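Local coordinates for protein pterin-4-alpha-carbinolamine dehydratase MoaB2 (Mycobacterium marinum, PDB 3RFQ) that probably acts in molybdenum cofactor biosynthesis as a MogA/MoaB-family protein that may bind molybdopterin or a precursor, at residues C[72-75]-C[76-79]; C[104-107]-C[108-112]. All coordinates share one frame; numbering follows the deposited sequence.

In the fold
Two helix starts, the first capped by an aspartate side chain, stand side by side in the probable molybdopterin-binding domain. Contact 1 (72-75 with 76-79) opens helix 75-87 after strand 63-71; contact 2 (104-107 with 108-112) opens helix 107-114 after strand 92-96. Their centres lie about 8 Å apart, on the same side of the chain's centre. Glu75 O and Ser110 OG, 3.1 Å apart, probably share a hydrogen bond between the two first turns, and Ala73 O packs 3.2 Å from Arg104 CZ. The sodium ion, at Ser129 and Asp165, is bound by neither. No other chain of the assembly touches either contact.

Contact 1. Residues C[72-75]-C[76-79]; sequences EADE and VDIR
An aspartate N-cap starts helix 75-87, where the chain leaves strand 63-71, and Asp74 caps it by reaching forward to Asp77. Asp74 OD2 accepts from Asp77 N at 3.0 Å through its anti lone pair, the one turned away from OD1. With CG anti to the backbone N (chi1 174°), the carboxylate lies beside its own carbonyl carbon and over the first turn. Its other oxygen, OD1, takes a hydrogen bond from a water that in turn accepts from Val76 N, so a second amide of the opening turn is served indirectly. The helix dipole would probably favour the charged carboxylate, partly offset by the nearby carboxylate of Asp77.

The regular helical bonds begin at once: Ile78 N donates to Asp74 O at 2.9 Å, and Arg79 N to Glu75 O. Ile78, the buried member of the group, lays CG1 against Asp74 O, the same CG1 lying 3.6 Å from Glu72 O, while its side chain also touches Val106 and Ser110. Ahead of the cap, Ala73 centres an inverse gamma turn and its N is hydrogen-bonded to Asp40 OD1. Glu72 and Asp77 run side by side with carboxylate planes 69° apart; their like charges approach at OE1 and OD2, and a second water bridges Glu72 N to Asp77 OD2.

Across the first turn, Glu75 and Arg79 form a salt bridge beside helix 107-114. Their chains point the same way, but the flat groups are turned 77° against each other, and Arg79 NH2 meets the anti lone pair of Glu75 OE2 at 3.2 Å.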
ATOM      1  N   GLU C  72     -30.919  -5.749  15.863  1.00 30.47           N
ATOM      2  CA  GLU C  72     -31.231  -6.479  14.649  1.00 31.53           C
ATOM      3  C   GLU C  72     -30.685  -5.720  13.443  1.00 29.98           C
ATOM      4  O   GLU C  72     -30.438  -4.507  13.521  1.00 28.61           O
ATOM      5  CB  GLU C  72     -32.742  -6.606  14.467  1.00 34.05           C
ATOM      6  CG  GLU C  72     -33.454  -7.494  15.432  1.00 38.14           C
ATOM      7  CD  GLU C  72     -34.945  -7.520  15.176  1.00 44.16           C
ATOM      8  OE1 GLU C  72     -35.685  -7.186  16.106  1.00 47.23           O
ATOM      9  OE2 GLU C  72     -35.386  -7.856  14.046  1.00 47.31           O
ATOM     10  N   ALA C  73     -30.522  -6.440  12.332  1.00 29.89           N
ATOM     11  CA  ALA C  73     -30.114  -5.841  11.061  1.00 28.91           C
ATOM     12  C   ALA C  73     -31.324  -5.121  10.482  1.00 30.41           C
ATOM     13  O   ALA C  73     -31.923  -5.537   9.483  1.00 32.32           O
ATOM     14  CB  ALA C  73     -29.600  -6.903  10.121  1.00 28.48           C
ATOM     15  N   ASP C  74     -31.697  -4.046  11.154  1.00 30.49           N
ATOM     16  CA  ASP C  74     -32.882  -3.283  10.827  1.00 32.17           C
ATOM     17  C   ASP C  74     -32.483  -1.811  10.918  1.00 31.58           C
ATOM     18  O   ASP C  74     -31.877  -1.374  11.903  1.00 30.31           O
ATOM     19  CB  ASP C  74     -33.998  -3.609  11.817  1.00 34.01           C
ATOM     20  CG  ASP C  74     -35.215  -2.737  11.628  1.00 35.90           C
ATOM     21  OD1 ASP C  74     -36.062  -3.092  10.782  1.00 36.48           O
ATOM     22  OD2 ASP C  74     -35.314  -1.692  12.319  1.00 36.55           O
ATOM     23  N   GLU C  75     -32.818  -1.073   9.866  1.00 32.15           N
ATOM     24  CA  GLU C  75     -32.381   0.303   9.662  1.00 31.57           C
ATOM     25  C   GLU C  75     -32.806   1.223  10.799  1.00 31.23           C
ATOM     26  O   GLU C  75     -32.005   2.016  11.286  1.00 30.89           O
ATOM     27  CB  GLU C  75     -32.929   0.813   8.323  1.00 32.99           C
ATOM     28  CG  GLU C  75     -31.962   1.686   7.546  1.00 34.37           C
ATOM     29  CD  GLU C  75     -32.418   1.930   6.099  1.00 39.45           C
ATOM     30  OE1 GLU C  75     -32.796   0.949   5.400  1.00 41.80           O
ATOM     31  OE2 GLU C  75     -32.399   3.110   5.667  1.00 40.61           O
ATOM     32  N   VAL C  76     -34.055   1.103  11.231  1.00 32.43           N
ATOM     33  CA  VAL C  76     -34.588   1.904  12.328  1.00 32.30           C
ATOM     34  C   VAL C  76     -33.896   1.562  13.665  1.00 31.26           C
ATOM     35  O   VAL C  76     -33.514   2.465  14.437  1.00 29.86           O
ATOM     36  CB  VAL C  76     -36.133   1.767  12.407  1.00 35.18           C
ATOM     37  CG1 VAL C  76     -36.711   2.311  13.747  1.00 35.43           C
ATOM     38  CG2 VAL C  76     -36.783   2.464  11.205  1.00 35.93           C
ATOM     39  N   ASP C  77     -33.705   0.267  13.926  1.00 30.76           N
ATOM     40  CA  ASP C  77     -33.094  -0.137  15.187  1.00 30.24           C
ATOM     41  C   ASP C  77     -31.641   0.316  15.259  1.00 27.89           C
ATOM     42  O   ASP C  77     -31.217   0.857  16.294  1.00 27.46           O
ATOM     43  CB  ASP C  77     -33.265  -1.635  15.475  1.00 30.54           C
ATOM     44  CG  ASP C  77     -34.740  -2.018  15.744  1.00 36.79           C
ATOM     45  OD1 ASP C  77     -35.580  -1.111  15.981  1.00 39.38           O
ATOM     46  OD2 ASP C  77     -35.070  -3.232  15.713  1.00 40.00           O
ATOM     47  N   ILE C  78     -30.905   0.142  14.158  1.00 26.59           N
ATOM     48  CA  ILE C  78     -29.516   0.577  14.094  1.00 25.01           C
ATOM     49  C   ILE C  78     -29.438   2.088  14.268  1.00 25.83           C
ATOM     50  O   ILE C  78     -28.677   2.585  15.090  1.00 25.97           O
ATOM     51  CB  ILE C  78     -28.828   0.152  12.787  1.00 24.00           C
ATOM     52  CG1 ILE C  78     -28.869  -1.366  12.624  1.00 21.75           C
ATOM     53  CG2 ILE C  78     -27.397   0.630  12.782  1.00 22.12           C
ATOM     54  CD1 ILE C  78     -28.488  -1.829  11.224  1.00 22.31           C
ATOM     55  N   ARG C  79     -30.264   2.814  13.524  1.00 27.74           N
ATOM     56  CA  ARG C  79     -30.307   4.273  13.592  1.00 28.61           C
ATOM     57  C   ARG C  79     -30.640   4.793  14.997  1.00 29.35           C
ATOM     58  O   ARG C  79     -30.012   5.739  15.496  1.00 29.46           O
ATOM     59  CB  ARG C  79     -31.319   4.772  12.574  1.00 30.36           C
ATOM     60  CG  ARG C  79     -31.328   6.255  12.344  1.00 32.32           C
ATOM     61  CD  ARG C  79     -32.358   6.575  11.258  1.00 34.76           C
ATOM     62  NE  ARG C  79     -31.801   6.225   9.945  1.00 35.97           N
ATOM     63  CZ  ARG C  79     -32.512   5.701   8.946  1.00 37.84           C
ATOM     64  NH1 ARG C  79     -33.813   5.448   9.128  1.00 37.37           N
ATOM     65  NH2 ARG C  79     -31.908   5.404   7.780  1.00 35.41           N
TER
HETATM   66  O   HOH W   1     -33.281  -4.375  17.467  1.00 15.34           O
HETATM   67  O   HOH W   2     -36.153  -0.468   9.378  1.00 17.41           O

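Contact 2. Residues C[104-107]-C[108-112]; sequences RDVT and PESTR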
ATOM      1  N   ARG C 104     -30.034  -7.530   3.965  1.00 39.01           N
ATOM      2  CA  ARG C 104     -30.058  -7.191   5.378  1.00 37.56           C
ATOM      3  C   ARG C 104     -28.866  -6.363   5.784  1.00 33.39           C
ATOM      4  O   ARG C 104     -28.785  -5.971   6.948  1.00 32.68           O
ATOM      5  CB  ARG C 104     -30.092  -8.460   6.260  1.00 39.06           C
ATOM      6  CG  ARG C 104     -31.402  -9.275   6.192  1.00 45.64           C
ATOM      7  CD  ARG C 104     -32.600  -8.554   6.829  1.00 49.79           C
ATOM      8  NE  ARG C 104     -32.564  -8.544   8.296  1.00 51.90           N
ATOM      9  CZ  ARG C 104     -33.608  -8.210   9.066  1.00 54.02           C
ATOM     10  NH1 ARG C 104     -34.766  -7.857   8.512  1.00 55.33           N
ATOM     11  NH2 ARG C 104     -33.497  -8.227  10.391  1.00 53.10           N
ATOM     12  N   ASP C 105     -27.931  -6.111   4.863  1.00 30.31           N
ATOM     13  CA  ASP C 105     -26.709  -5.413   5.230  1.00 27.38           C
ATOM     14  C   ASP C 105     -26.943  -3.907   5.173  1.00 26.08           C
ATOM     15  O   ASP C 105     -26.526  -3.235   4.197  1.00 25.42           O
ATOM     16  CB  ASP C 105     -25.551  -5.817   4.328  1.00 27.33           C
ATOM     17  CG  ASP C 105     -24.971  -7.195   4.675  1.00 28.29           C
ATOM     18  OD1 ASP C 105     -24.342  -7.329   5.754  1.00 28.38           O
ATOM     19  OD2 ASP C 105     -25.100  -8.122   3.836  1.00 28.02           O
ATOM     20  N   VAL C 106     -27.622  -3.391   6.202  1.00 23.65           N
ATOM     21  CA  VAL C 106     -28.147  -2.018   6.185  1.00 22.74           C
ATOM     22  C   VAL C 106     -27.434  -1.008   7.108  1.00 20.88           C
ATOM     23  O   VAL C 106     -27.858   0.147   7.203  1.00 21.03           O
ATOM     24  CB  VAL C 106     -29.683  -1.968   6.427  1.00 24.11           C
ATOM     25  CG1 VAL C 106     -30.452  -2.591   5.237  1.00 24.41           C
ATOM     26  CG2 VAL C 106     -30.057  -2.650   7.734  1.00 24.79           C
ATOM     27  N   THR C 107     -26.353  -1.436   7.760  1.00 18.34           N
ATOM     28  CA  THR C 107     -25.602  -0.553   8.668  1.00 17.47           C
ATOM     29  C   THR C 107     -25.149   0.741   7.962  1.00 17.91           C
ATOM     30  O   THR C 107     -25.313   1.840   8.526  1.00 18.45           O
ATOM     31  CB  THR C 107     -24.401  -1.269   9.299  1.00 16.38           C
ATOM     32  OG1 THR C 107     -24.838  -2.475   9.948  1.00 16.13           O
ATOM     33  CG2 THR C 107     -23.652  -0.387  10.292  1.00 14.12           C
ATOM     34  N   PRO C 108     -24.630   0.635   6.724  1.00 17.47           N
ATOM     35  CA  PRO C 108     -24.174   1.918   6.119  1.00 17.98           C
ATOM     36  C   PRO C 108     -25.310   2.897   5.830  1.00 19.64           C
ATOM     37  O   PRO C 108     -25.129   4.099   6.062  1.00 20.34           O
ATOM     38  CB  PRO C 108     -23.489   1.491   4.817  1.00 16.69           C
ATOM     39  CG  PRO C 108     -23.142   0.009   5.052  1.00 16.75           C
ATOM     40  CD  PRO C 108     -24.278  -0.524   5.881  1.00 16.31           C
ATOM     41  N   GLU C 109     -26.448   2.395   5.339  1.00 21.19           N
ATOM     42  CA  GLU C 109     -27.628   3.222   5.059  1.00 23.22           C
ATOM     43  C   GLU C 109     -28.160   3.863   6.346  1.00 23.78           C
ATOM     44  O   GLU C 109     -28.518   5.045   6.343  1.00 24.31           O
ATOM     45  CB  GLU C 109     -28.760   2.426   4.358  1.00 25.00           C
ATOM     46  CG  GLU C 109     -28.499   2.030   2.901  1.00 26.69           C
ATOM     47  CD  GLU C 109     -27.176   1.291   2.738  1.00 28.90           C
ATOM     48  OE1 GLU C 109     -27.002   0.212   3.355  1.00 28.11           O
ATOM     49  OE2 GLU C 109     -26.285   1.828   2.044  1.00 30.93           O
ATOM     50  N   SER C 110     -28.231   3.079   7.423  1.00 23.41           N
ATOM     51  CA  SER C 110     -28.610   3.607   8.752  1.00 24.54           C
ATOM     52  C   SER C 110     -27.621   4.670   9.232  1.00 23.60           C
ATOM     53  O   SER C 110     -28.019   5.708   9.781  1.00 24.16           O
ATOM     54  CB  SER C 110     -28.666   2.496   9.804  1.00 24.36           C
ATOM     55  OG  SER C 110     -29.562   1.458   9.441  1.00 26.81           O
ATOM     56  N   THR C 111     -26.332   4.401   9.035  1.00 21.89           N
ATOM     57  CA  THR C 111     -25.285   5.308   9.505  1.00 20.85           C
ATOM     58  C   THR C 111     -25.271   6.630   8.722  1.00 22.47           C
ATOM     59  O   THR C 111     -25.181   7.708   9.309  1.00 22.98           O
ATOM     60  CB  THR C 111     -23.927   4.604   9.485  1.00 19.18           C
ATOM     61  OG1 THR C 111     -24.022   3.454  10.331  1.00 18.23           O
ATOM     62  CG2 THR C 111     -22.795   5.532   9.980  1.00 16.86           C
ATOM     63  N   ARG C 112     -25.396   6.555   7.407  1.00 23.65           N
ATOM     64  CA  ARG C 112     -25.321   7.756   6.564  1.00 26.36           C
ATOM     65  C   ARG C 112     -26.287   8.852   7.016  1.00 27.85           C
ATOM     66  O   ARG C 112     -25.948  10.030   6.971  1.00 28.52           O
ATOM     67  CB  ARG C 112     -25.625   7.403   5.098  1.00 27.10           C
ATOM     68  CG  ARG C 112     -25.228   8.490   4.090  1.00 31.08           C
ATOM     69  CD  ARG C 112     -25.361   7.969   2.646  1.00 37.39           C
ATOM     70  NE  ARG C 112     -24.420   6.879   2.323  1.00 39.26           N
ATOM     71  CZ  ARG C 112     -24.757   5.624   2.006  1.00 40.92           C
ATOM     72  NH1 ARG C 112     -26.032   5.243   1.957  1.00 42.87           N
ATOM     73  NH2 ARG C 112     -23.809   4.741   1.729  1.00 38.67           N
TER
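Thr107 and Thr111, side by side and pointing the same way on the first turn of helix 107-114, make the tightly packed part of this contact. Thr107 O is gripped twice from the same residue: Thr111 N donates at 2.8 Å, tilted slightly from the carbonyl plane, and Thr111 OG1 at 2.7 Å from well above it, 41° out. The hydroxyl bends back onto its own helix because OG1 stands beside the backbone N, anti to the carbonyl carbon (chi1 -59°). It is also hydrogen-bonded to Asn155 ND2, while Thr107 OG1 turns to Gly97 O. Next to this pair, Val106 O receives Ser110 N at 3.0 Å in a nearly straight bond. Ser110 OG comes within 3.1 Å of the same oxygen, with Glu75 O of helix 75-87 as the alternative acceptor, so its one proton is not settled between them.

The side toward solvent is looser, ending in exposed Arg112. Glu109 folds at chi2 (53°), which brings OE1 back to 3.6 Å from Asp105 O, another acceptor. Its OE2 forms salt bridges with Arg142 and with Arg112, whose NH1 makes a weak hydrogen bond to it at 3.4 Å. The Arg112 guanidinium carries Pro108 O over the centre of one face, 4.3 Å above the plane. Before the helix, Asp105 centres an inverse gamma turn and its OD2 is hydrogen-bonded to Thr102 OG1.

The threonine side rests on strand 151-156, Thr107 against Asn155 and Thr111 against Val153; helix 75-87 packs against the same first turn, Ile78 touching Val106, Thr107 and Ser110, and Leu82 touching Thr111.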